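Local coordinates for protein DNA polymerase (Bacillus phage phi29, PDB 2PY5) that replicates the viral genome by protein-primed, strand-displacing DNA synthesis with high processivity and proofreads its product with a 3'-5' exonuclease, at residues Tyr254-Met258 with Leu386-Tyr390; Gly197-Ile202 with Leu359-Phe363; Leu262-Gly266 with Tyr426-Phe432; Ser122-Leu126 with Arg187-Asp193. The protein carries 2 engineered substitutions. One frame throughout, in Å; residues are numbered along the deposited sequence.

Contact 1 of 4, residues Tyr254-Met258 with Leu386-Tyr390. With EDO (1,2-ethanediol), chain H; EDO (1,2-ethanediol), chain T.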
# COMPACT_ATOMS: atom_id res chain seq x y z
N TYR F 254 0.85 10.49 8.83
CA TYR F 254 1.38 9.45 9.71
C TYR F 254 2.70 9.87 10.32
O TYR F 254 2.83 9.81 11.56
CB TYR F 254 1.46 8.11 8.98
CG TYR F 254 0.08 7.49 8.78
CD1 TYR F 254 -0.46 7.34 7.52
CD2 TYR F 254 -0.68 7.06 9.86
CE1 TYR F 254 -1.74 6.77 7.35
CE2 TYR F 254 -1.92 6.50 9.69
CZ TYR F 254 -2.44 6.35 8.45
OH TYR F 254 -3.70 5.77 8.28
N PRO F 255 3.66 10.37 9.52
CA PRO F 255 4.84 10.94 10.17
C PRO F 255 4.52 12.02 11.21
O PRO F 255 5.22 12.13 12.24
CB PRO F 255 5.64 11.52 8.99
CG PRO F 255 5.31 10.63 7.86
CD PRO F 255 3.81 10.40 8.05
N ALA F 256 3.50 12.85 10.96
CA ALA F 256 3.11 13.87 11.92
C ALA F 256 2.68 13.25 13.25
O ALA F 256 3.04 13.75 14.31
CB ALA F 256 2.00 14.76 11.37
N GLN F 257 1.91 12.16 13.21
CA GLN F 257 1.51 11.50 14.47
C GLN F 257 2.73 10.94 15.21
O GLN F 257 2.87 11.06 16.43
CB GLN F 257 0.49 10.39 14.26
CG GLN F 257 -0.72 10.75 13.44
CD GLN F 257 -1.28 12.09 13.76
OE1 GLN F 257 -1.65 12.38 14.90
NE2 GLN F 257 -1.35 12.96 12.74
N MET F 258 3.62 10.31 14.44
CA MET F 258 4.86 9.75 14.99
C MET F 258 5.74 10.81 15.63
O MET F 258 6.40 10.57 16.65
CB MET F 258 5.59 8.99 13.88
CG MET F 258 4.75 7.83 13.37
SD MET F 258 5.31 7.18 11.78
CE MET F 258 6.59 6.25 12.39
N LEU F 386 10.14 7.59 4.97
CA LEU F 386 9.23 8.19 5.95
C LEU F 386 7.89 7.47 5.99
O LEU F 386 7.29 7.31 7.05
CB LEU F 386 9.01 9.66 5.60
CG LEU F 386 10.21 10.56 5.90
CD1 LEU F 386 10.09 11.88 5.17
CD2 LEU F 386 10.37 10.79 7.41
N ASN F 387 7.41 7.05 4.81
CA ASN F 387 6.03 6.54 4.66
C ASN F 387 5.90 5.04 4.99
O ASN F 387 4.81 4.58 5.34
CB ASN F 387 5.52 6.80 3.24
CG ASN F 387 5.22 8.26 2.99
OD1 ASN F 387 4.92 9.01 3.92
ND2 ASN F 387 5.25 8.67 1.71
N SER F 388 6.99 4.30 4.89
CA SER F 388 6.97 2.84 4.98
C SER F 388 7.33 2.30 6.37
O SER F 388 7.36 1.08 6.58
CB SER F 388 7.92 2.24 3.94
OG SER F 388 7.68 2.71 2.62
N LEU F 389 7.53 3.18 7.34
CA LEU F 389 7.91 2.75 8.68
C LEU F 389 6.74 2.25 9.57
O LEU F 389 6.83 1.16 10.15
CB LEU F 389 8.65 3.89 9.43
CG LEU F 389 9.17 3.50 10.81
CD1 LEU F 389 10.05 2.26 10.82
CD2 LEU F 389 9.94 4.70 11.39
N TYR F 390 5.67 3.02 9.71
CA TYR F 390 4.71 2.69 10.77
C TYR F 390 4.10 1.30 10.58
O TYR F 390 3.85 0.57 11.54
CB TYR F 390 3.60 3.75 10.94
CG TYR F 390 2.41 3.59 10.02
CD1 TYR F 390 1.36 2.73 10.34
CD2 TYR F 390 2.33 4.30 8.84
CE1 TYR F 390 0.29 2.59 9.51
CE2 TYR F 390 1.25 4.16 7.99
CZ TYR F 390 0.24 3.29 8.33
OH TYR F 390 -0.85 3.15 7.51
C1 EDO H . 4.89 12.53 2.00
O1 EDO H . 4.41 11.49 1.13
C2 EDO H . 6.41 12.39 2.15
O2 EDO H . 6.85 11.56 3.25
C1 EDO T . -1.61 16.16 13.99
O1 EDO T . -1.52 15.99 12.58
C2 EDO T . -0.25 15.95 14.65
O2 EDO T . 0.70 16.93 14.19
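The nucleotide-selection pocket of the polymerization site is built here around a pair of stacked tyrosines, both probably involved in choosing the incoming nucleotide. The rings of Tyr254 and Tyr390 meet face to face: their centroids lie 4.3 Å apart, their planes are inclined by 25°, and Tyr254 CG approaches Tyr390 CE2 to 3.6 Å. Each ring thus presents one face to the other. Tyr254 belongs to the binding site for 5-methyl-UTP seen in this protein, and in family B polymerases a tyrosine at this place typically serves as the steric gate against ribonucleotides. It stands in the first turn of helix 253-260, which begins shortly after Asp249 and Val250, ligands of the catalytic Mg2+; Tyr390 comes just after helix 376-387, so the stack joins two elements of the polymerase domain. Deeper in, Met258, one turn beyond Tyr254 (Met258 N to Tyr254 O, 3.0 Å), sets its SD 3.9 Å from Tyr390 CB and its CE 3.8 Å from Leu389 CD2. Pro255 CG packs 3.9 Å from Leu386 O and 4.4 Å from Leu386 CB. At the exposed margin Asn387, probably involved in binding template-primer DNA, hydrogen-bonds the 1,2-ethanediol of chain H, probably from the crystallisation liquor, through ND2, 3.0 Å from its O1, and through OD1, 3.3 Å from its O2. Helix 427-447 backs the pocket, with Thr434 against Tyr390 and Ala437 against Tyr254.

Contact 2 of 4, residues Gly197-Ile202 with Leu359-Phe363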
# COMPACT_ATOMS: atom_id res chain seq x y z
N GLY F 197 16.55 1.36 8.90
CA GLY F 197 17.00 2.75 9.05
C GLY F 197 16.65 3.33 10.40
O GLY F 197 17.48 4.01 11.03
N PHE F 198 15.45 3.05 10.85
CA PHE F 198 15.01 3.46 12.18
C PHE F 198 15.89 2.84 13.26
O PHE F 198 16.36 3.53 14.17
CB PHE F 198 13.56 3.07 12.37
CG PHE F 198 13.03 3.41 13.72
CD1 PHE F 198 12.95 4.72 14.15
CD2 PHE F 198 12.63 2.41 14.57
CE1 PHE F 198 12.45 5.02 15.42
CE2 PHE F 198 12.13 2.70 15.84
CZ PHE F 198 12.05 4.00 16.26
N LYS F 199 16.12 1.53 13.18
CA LYS F 199 17.03 0.87 14.14
C LYS F 199 18.43 1.46 14.14
O LYS F 199 19.04 1.61 15.21
CB LYS F 199 17.12 -0.62 13.90
CG LYS F 199 15.84 -1.30 14.23
CD LYS F 199 15.96 -2.78 14.03
CE LYS F 199 14.68 -3.47 14.41
NZ LYS F 199 14.70 -4.92 14.08
N ASP F 200 18.93 1.82 12.97
CA ASP F 200 20.26 2.46 12.87
C ASP F 200 20.30 3.73 13.71
O ASP F 200 21.31 4.02 14.37
CB ASP F 200 20.60 2.84 11.42
CG ASP F 200 20.95 1.65 10.52
OD1 ASP F 200 21.14 0.52 11.03
OD2 ASP F 200 21.01 1.87 9.30
N ILE F 201 19.21 4.50 13.66
CA ILE F 201 19.18 5.82 14.27
C ILE F 201 18.93 5.76 15.76
O ILE F 201 19.61 6.47 16.52
CB ILE F 201 18.14 6.72 13.58
CG1 ILE F 201 18.59 7.04 12.15
CG2 ILE F 201 17.93 8.03 14.37
CD1 ILE F 201 19.97 7.66 12.05
N ILE F 202 18.01 4.92 16.21
CA ILE F 202 17.75 4.82 17.66
C ILE F 202 18.68 3.83 18.35
O ILE F 202 18.83 3.90 19.57
CB ILE F 202 16.26 4.53 17.98
CG1 ILE F 202 15.88 3.08 17.71
CG2 ILE F 202 15.38 5.49 17.20
CD1 ILE F 202 14.71 2.61 18.61
N LEU F 359 10.06 9.30 20.10
CA LEU F 359 10.79 8.10 19.68
C LEU F 359 11.24 8.17 18.22
O LEU F 359 12.23 7.53 17.86
CB LEU F 359 9.98 6.82 19.93
CG LEU F 359 9.90 6.40 21.40
CD1 LEU F 359 8.74 5.43 21.61
CD2 LEU F 359 11.21 5.77 21.85
N PHE F 360 10.51 8.93 17.39
CA PHE F 360 10.78 9.01 15.96
C PHE F 360 11.43 10.31 15.50
O PHE F 360 11.64 10.49 14.30
CB PHE F 360 9.49 8.79 15.17
CG PHE F 360 8.85 7.47 15.44
CD1 PHE F 360 7.84 7.35 16.38
CD2 PHE F 360 9.29 6.34 14.80
CE1 PHE F 360 7.26 6.13 16.61
CE2 PHE F 360 8.73 5.11 15.06
CZ PHE F 360 7.71 5.02 15.96
N LYS F 361 11.77 11.19 16.44
CA LYS F 361 12.25 12.53 16.10
C LYS F 361 13.46 12.48 15.17
O LYS F 361 13.46 13.10 14.11
CB LYS F 361 12.63 13.30 17.34
CG LYS F 361 13.10 14.70 17.03
CD LYS F 361 13.24 15.52 18.27
CE LYS F 361 14.16 16.69 18.05
NZ LYS F 361 13.74 17.56 16.91
N ASP F 362 14.50 11.75 15.57
CA ASP F 362 15.75 11.78 14.81
C ASP F 362 15.59 11.15 13.43
O ASP F 362 16.19 11.62 12.47
CB ASP F 362 16.89 11.10 15.59
CG ASP F 362 17.32 11.89 16.83
OD1 ASP F 362 17.03 13.10 16.94
OD2 ASP F 362 17.99 11.28 17.70
N PHE F 363 14.80 10.09 13.33
CA PHE F 363 14.57 9.42 12.04
C PHE F 363 13.81 10.33 11.10
O PHE F 363 14.16 10.49 9.93
CB PHE F 363 13.76 8.13 12.25
CG PHE F 363 13.41 7.40 10.98
CD1 PHE F 363 14.32 6.54 10.39
CD2 PHE F 363 12.16 7.57 10.36
CE1 PHE F 363 14.01 5.85 9.20
CE2 PHE F 363 11.86 6.88 9.18
CZ PHE F 363 12.77 6.01 8.62
O HOH W 1 18.49 8.73 18.09
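The CA atoms of Phe198 and Phe363 come within 6.0 Å, the nearest CA pair between the end of helix 190-202 and the start of helix 361-373. This helix-helix junction connects the region that coordinates synthesis with degradation to the polymerization domain. The absence of a side chain at Gly197 is consistent with this close approach: its C atom lies 3.8 Å from Phe363 CE1, and an ideal CB there would sit a tight 3.5 Å from the same atom. Three phenylalanines form the core. Phe198 CE1 reaches 3.5 Å from Phe360 CD2, but with centroids 5.0 Å apart and planes at 26° the two rings are slid apart and barely overlap. At the Phe198 ring edge, CD1 is 4.0 Å from Phe363 CB and CE1 is 3.5 Å from Leu359 O. Leu389 touches all three phenylalanines, and Phe207 of helix 204-210 adds to the packing on Phe198. Toward the surface Ile201 CG2 meets Asp362 CB at 3.5 Å, and one water donates to both Ile201 O (3.0 Å) and Asp362 OD2 (2.6 Å).

Contact 3 of 4, residues Leu262-Gly266 with Tyr426-Phe432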
# COMPACT_ATOMS: atom_id res chain seq x y z
N LEU F 262 1.70 11.14 21.90
CA LEU F 262 2.03 10.19 22.95
C LEU F 262 1.84 8.77 22.43
O LEU F 262 0.73 8.40 22.05
CB LEU F 262 1.15 10.41 24.17
CG LEU F 262 1.50 9.65 25.44
CD1 LEU F 262 2.88 10.07 26.00
CD2 LEU F 262 0.39 9.87 26.47
N LEU F 263 2.91 7.98 22.43
CA LEU F 263 2.90 6.65 21.83
C LEU F 263 3.44 5.59 22.78
O LEU F 263 4.28 5.88 23.65
CB LEU F 263 3.67 6.65 20.51
CG LEU F 263 3.14 7.54 19.39
CD1 LEU F 263 4.13 7.68 18.23
CD2 LEU F 263 1.79 6.96 18.92
N PRO F 264 2.96 4.35 22.64
CA PRO F 264 3.28 3.31 23.61
C PRO F 264 4.65 2.67 23.42
O PRO F 264 5.15 2.56 22.29
CB PRO F 264 2.19 2.26 23.32
CG PRO F 264 2.02 2.37 21.87
CD PRO F 264 2.05 3.84 21.60
N TYR F 265 5.23 2.20 24.53
CA TYR F 265 6.42 1.37 24.47
C TYR F 265 6.46 0.42 25.67
O TYR F 265 5.65 0.54 26.63
CB TYR F 265 7.70 2.24 24.41
CG TYR F 265 8.06 2.89 25.72
CD1 TYR F 265 8.96 2.28 26.59
CD2 TYR F 265 7.50 4.10 26.09
CE1 TYR F 265 9.28 2.86 27.80
CE2 TYR F 265 7.83 4.70 27.33
CZ TYR F 265 8.70 4.05 28.17
OH TYR F 265 9.04 4.65 29.39
N GLY F 266 7.41 -0.51 25.63
CA GLY F 266 7.65 -1.41 26.73
C GLY F 266 6.69 -2.56 26.90
O GLY F 266 5.80 -2.79 26.07
N TYR F 426 6.31 -4.59 17.08
CA TYR F 426 5.70 -3.93 18.27
C TYR F 426 4.35 -3.36 17.89
O TYR F 426 4.18 -2.19 17.59
CB TYR F 426 6.64 -2.89 18.91
CG TYR F 426 6.15 -2.48 20.29
CD1 TYR F 426 6.32 -3.33 21.39
CD2 TYR F 426 5.49 -1.28 20.50
CE1 TYR F 426 5.85 -2.97 22.65
CE2 TYR F 426 5.01 -0.94 21.76
CZ TYR F 426 5.19 -1.80 22.82
OH TYR F 426 4.70 -1.45 24.08
N THR F 427 3.38 -4.26 17.86
CA THR F 427 2.05 -3.95 17.34
C THR F 427 1.35 -2.78 18.06
O THR F 427 0.64 -2.02 17.40
CB THR F 427 1.18 -5.22 17.30
OG1 THR F 427 1.90 -6.25 16.59
CG2 THR F 427 -0.17 -4.97 16.61
N PRO F 428 1.56 -2.58 19.39
CA PRO F 428 0.90 -1.43 20.00
C PRO F 428 1.23 -0.10 19.29
O PRO F 428 0.42 0.80 19.24
CB PRO F 428 1.45 -1.43 21.42
CG PRO F 428 1.77 -2.85 21.67
CD PRO F 428 2.30 -3.37 20.40
N MET F 429 2.47 0.03 18.79
CA MET F 429 2.86 1.26 18.13
C MET F 429 2.03 1.50 16.88
O MET F 429 1.58 2.62 16.62
CB MET F 429 4.36 1.23 17.80
CG MET F 429 4.95 2.46 17.21
SD MET F 429 4.76 3.91 18.25
CE MET F 429 6.13 3.94 19.37
N GLY F 430 1.78 0.44 16.10
CA GLY F 430 0.91 0.57 14.94
C GLY F 430 -0.51 0.95 15.33
O GLY F 430 -1.14 1.83 14.72
N VAL F 431 -1.04 0.29 16.36
CA VAL F 431 -2.40 0.57 16.82
C VAL F 431 -2.58 2.06 17.12
O VAL F 431 -3.55 2.69 16.70
CB VAL F 431 -2.73 -0.26 18.08
CG1 VAL F 431 -3.94 0.29 18.80
CG2 VAL F 431 -2.88 -1.76 17.71
N PHE F 432 -1.61 2.64 17.85
CA PHE F 432 -1.74 4.03 18.24
C PHE F 432 -1.38 5.05 17.17
O PHE F 432 -1.93 6.15 17.15
CB PHE F 432 -0.95 4.27 19.53
CG PHE F 432 -1.71 3.85 20.75
CD1 PHE F 432 -1.66 2.53 21.20
CD2 PHE F 432 -2.52 4.74 21.41
CE1 PHE F 432 -2.39 2.15 22.32
CE2 PHE F 432 -3.27 4.35 22.53
CZ PHE F 432 -3.19 3.06 22.97
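Pro264 is the apolar hub, its CA-to-CB bond directed at the helix and its ring fitted among Tyr426, just before the helix, and Pro428, Met429 and Phe432 of its first turns. Its CD lies 3.7 Å from Phe432 CB and 4.3 Å from Met429 SD, while its CG sits 3.9 Å from Pro428 CB and 4.5 Å from Tyr426 CE2. Leu263 extends this core, placing CB 3.7 Å from Met429 SD and CD2 3.9 Å from Phe432 CB. Pro264 O, 3.4 Å from Met429 CE and 3.5 Å from Tyr426 CE2, is buried here without a hydrogen-bonding partner. The arrangement is a strand laid along a helix within the polymerase domain: the axes of strand 263-265 and helix segment 427-432 approach to 7.5 Å and run nearly antiparallel at 172°, with CA atoms of Pro264 and Met429 5.9 Å apart. Strand 263-265 pairs with strand 340-356 through backbone bonds of Leu263 with Thr356 and Tyr265 with Lys354, so the helix start is packed against that antiparallel sheet. Farther out the contact turns polar. Gly266 has a positive phi of 77° where the chain turns its corner, and here Tyr426 OH donates a short 2.6 Å hydrogen bond to Gly266 O.

Contact 4 of 4, residues Ser122-Leu126 with Arg187-Asp193. With nucleotides of chain C; nucleotides of chain A.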
# COMPACT_ATOMS: atom_id res chain seq x y z
N SER F 122 10.44 -6.35 -7.63
CA SER F 122 10.80 -4.93 -7.54
C SER F 122 9.62 -4.06 -7.09
O SER F 122 9.82 -2.95 -6.58
CB SER F 122 11.40 -4.39 -8.83
OG SER F 122 10.58 -4.66 -9.94
N LEU F 123 8.38 -4.55 -7.22
CA LEU F 123 7.22 -3.80 -6.70
C LEU F 123 7.26 -3.65 -5.17
O LEU F 123 6.70 -2.68 -4.60
CB LEU F 123 5.90 -4.44 -7.14
CG LEU F 123 4.62 -3.65 -6.86
CD1 LEU F 123 4.57 -2.31 -7.56
CD2 LEU F 123 3.40 -4.50 -7.26
N LYS F 124 7.92 -4.60 -4.50
CA LYS F 124 8.04 -4.52 -3.03
C LYS F 124 9.06 -3.45 -2.62
O LYS F 124 9.00 -2.91 -1.52
CB LYS F 124 8.43 -5.90 -2.46
CG LYS F 124 7.39 -7.01 -2.74
CD LYS F 124 6.15 -6.85 -1.90
CE LYS F 124 5.15 -7.97 -2.19
NZ LYS F 124 4.61 -7.92 -3.56
N LYS F 125 10.02 -3.21 -3.51
CA LYS F 125 11.05 -2.18 -3.34
C LYS F 125 10.56 -0.78 -3.75
O LYS F 125 10.85 0.21 -3.07
CB LYS F 125 12.26 -2.56 -4.19
CG LYS F 125 12.97 -3.81 -3.72
CD LYS F 125 14.27 -3.52 -3.03
CE LYS F 125 14.10 -2.55 -1.87
NZ LYS F 125 15.32 -2.35 -1.05
N LEU F 126 9.82 -0.73 -4.85
CA LEU F 126 9.37 0.47 -5.52
C LEU F 126 7.87 0.30 -5.78
O LEU F 126 7.46 -0.15 -6.84
CB LEU F 126 10.17 0.65 -6.83
CG LEU F 126 11.69 0.80 -6.65
CD1 LEU F 126 12.40 0.53 -8.01
CD2 LEU F 126 12.04 2.17 -6.09
N ARG F 187 17.44 -3.89 1.29
CA ARG F 187 16.65 -5.02 1.82
C ARG F 187 15.52 -5.40 0.88
O ARG F 187 15.33 -4.79 -0.17
CB ARG F 187 16.17 -4.68 3.23
CG ARG F 187 17.36 -4.57 4.18
CD ARG F 187 16.98 -4.03 5.48
NE ARG F 187 16.22 -5.03 6.22
CZ ARG F 187 16.75 -5.97 7.01
NH1 ARG F 187 18.06 -6.03 7.23
NH2 ARG F 187 15.93 -6.83 7.61
N MET F 188 14.78 -6.44 1.22
CA MET F 188 13.82 -6.99 0.30
C MET F 188 12.68 -6.05 -0.05
O MET F 188 12.15 -6.11 -1.16
CB MET F 188 13.25 -8.31 0.85
CG MET F 188 12.47 -9.09 -0.16
SD MET F 188 11.81 -10.64 0.50
CE MET F 188 13.33 -11.27 1.21
N THR F 189 12.29 -5.21 0.91
CA THR F 189 11.12 -4.35 0.74
C THR F 189 11.38 -2.95 1.26
O THR F 189 12.23 -2.75 2.14
CB THR F 189 9.95 -4.92 1.54
OG1 THR F 189 10.20 -4.76 2.93
CG2 THR F 189 9.72 -6.42 1.22
N ALA F 190 10.56 -2.00 0.80
CA ALA F 190 10.58 -0.62 1.32
C ALA F 190 10.39 -0.58 2.83
O ALA F 190 11.08 0.16 3.54
CB ALA F 190 9.53 0.23 0.60
N GLY F 191 9.45 -1.38 3.36
CA GLY F 191 9.24 -1.37 4.80
C GLY F 191 10.43 -1.90 5.59
O GLY F 191 10.73 -1.42 6.69
N SER F 192 11.08 -2.93 5.05
CA SER F 192 12.25 -3.51 5.69
C SER F 192 13.35 -2.46 5.71
O SER F 192 14.05 -2.34 6.72
CB SER F 192 12.68 -4.76 4.93
OG SER F 192 13.66 -5.48 5.64
N ASP F 193 13.47 -1.69 4.64
CA ASP F 193 14.49 -0.62 4.58
C ASP F 193 14.18 0.43 5.66
O ASP F 193 15.09 0.91 6.38
CB ASP F 193 14.54 0.08 3.21
CG ASP F 193 15.13 -0.77 2.12
OD1 ASP F 193 16.06 -1.53 2.38
OD2 ASP F 193 14.67 -0.64 0.96
P DC C 4 7.58 -6.43 4.31
OP1 DC C 4 6.83 -5.63 3.32
OP2 DC C 4 8.99 -6.08 4.67
O5' DC C 4 6.81 -6.52 5.70
C5' DC C 4 5.42 -6.76 5.69
C4' DC C 4 4.76 -5.82 6.67
O4' DC C 4 4.93 -4.44 6.26
C3' DC C 4 3.25 -6.01 6.74
O3' DC C 4 2.98 -7.05 7.65
C2' DC C 4 2.78 -4.67 7.25
C1' DC C 4 3.73 -3.73 6.52
N1 DC C 4 3.14 -3.20 5.26
C2 DC C 4 2.09 -2.28 5.36
O2 DC C 4 1.66 -1.94 6.48
N3 DC C 4 1.54 -1.77 4.23
C4 DC C 4 2.02 -2.14 3.05
N4 DC C 4 1.44 -1.60 1.96
C5 DC C 4 3.08 -3.08 2.92
C6 DC C 4 3.62 -3.59 4.03
P DA C 3 12.49 -9.03 5.76
OP1 DA C 3 13.17 -8.04 4.91
OP2 DA C 3 12.44 -8.93 7.25
O5' DA C 3 10.98 -9.19 5.26
C5' DA C 3 10.72 -9.02 3.89
C4' DA C 3 9.33 -9.56 3.62
O4' DA C 3 9.32 -10.98 3.88
C3' DA C 3 8.22 -9.00 4.50
O3' DA C 3 7.57 -7.95 3.81
C2' DA C 3 7.25 -10.18 4.67
C1' DA C 3 8.10 -11.42 4.46
N9 DA C 3 8.58 -12.14 5.65
C8 DA C 3 9.19 -11.59 6.75
N7 DA C 3 9.58 -12.48 7.65
C5 DA C 3 9.20 -13.69 7.09
C6 DA C 3 9.31 -15.02 7.53
N6 DA C 3 9.87 -15.36 8.70
N1 DA C 3 8.83 -16.00 6.72
C2 DA C 3 8.27 -15.65 5.55
N3 DA C 3 8.10 -14.43 5.03
C4 DA C 3 8.60 -13.49 5.85
P DT A 5 -0.74 0.22 -8.55
OP1 DT A 5 0.11 0.77 -7.47
OP2 DT A 5 -1.66 1.10 -9.29
O5' DT A 5 0.24 -0.49 -9.62
C5' DT A 5 1.36 -1.22 -9.19
C4' DT A 5 1.44 -2.51 -9.95
O4' DT A 5 0.36 -3.34 -9.52
C3' DT A 5 1.27 -2.41 -11.45
O3' DT A 5 2.54 -2.24 -12.03
C2' DT A 5 0.65 -3.74 -11.84
C1' DT A 5 -0.02 -4.20 -10.56
N1 DT A 5 -1.48 -4.15 -10.58
C2 DT A 5 -2.15 -5.30 -10.29
O2 DT A 5 -1.59 -6.37 -10.07
N3 DT A 5 -3.50 -5.17 -10.33
C4 DT A 5 -4.23 -4.01 -10.57
O4 DT A 5 -5.45 -4.02 -10.57
C5 DT A 5 -3.46 -2.83 -10.85
C7 DT A 5 -4.14 -1.53 -11.14
C6 DT A 5 -2.12 -2.95 -10.84
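Lys125 NZ makes the strongest link, a 2.7 Å salt bridge to Asp193 OD2 together with a 2.6 Å hydrogen bond to Arg187 O. Asp193 also accepts from Arg187 N at OD1 (2.9 Å), tying the loop to the helix that follows it. A backbone bond of 2.9 Å and 167°, Ala190 N to Lys124 O, fixes the first turn of helix 190-202. Thr189 is its N-cap: OG1 accepts from Ser192 N at 2.9 Å and donates a very short 2.5 Å bond to OP2 of DC4 of chain C, while Ser192 OG donates to OP1 of DA3 of chain C at 2.7 Å. The helix start is thus a DNA phosphate site. Packing is modest, with Lys124 CB 3.9 Å from Thr189 CG2 and Lys125 O 3.9 Å from Ala190 CB; Lys124 NZ turns to Asp121. Ser122 and Leu123, which bind single-stranded DNA and are essential for 3'-5' exonucleolysis, lie in the short, weakly bonded helix 122-125, which follows strand 113-121 and rests on helix 160-182, while Ala190 and Asp193 touch helix 376-387.

Overall arrangement
Contacts 1, 2 and 3 form one continuous core, with centres 12 to 15 Å apart. Phe360 of contact 2 is a meeting point: its CD1 lies 3.5 Å from Met258 O of contact 1, and its CE1 lies 3.7 Å from Met429 CE and 3.9 Å from Leu263 CD1, both of contact 3. Met258 and Leu389, which adjoin the tyrosine stack of contact 1, are thereby joined to the Phe360 cluster. Contact 4, on the exonuclease side, shares helix 190-202 with contact 2, their centres being 18 Å apart, and touches contact 1 where Ser388 OG meets Ala190 CB at 3.7 Å. Contact 3 is remote from contact 4, about 12 Å between nearest atoms. Contact 4 grips DNA directly, whereas contact 1 stays about 6 Å from it at the nearest atoms.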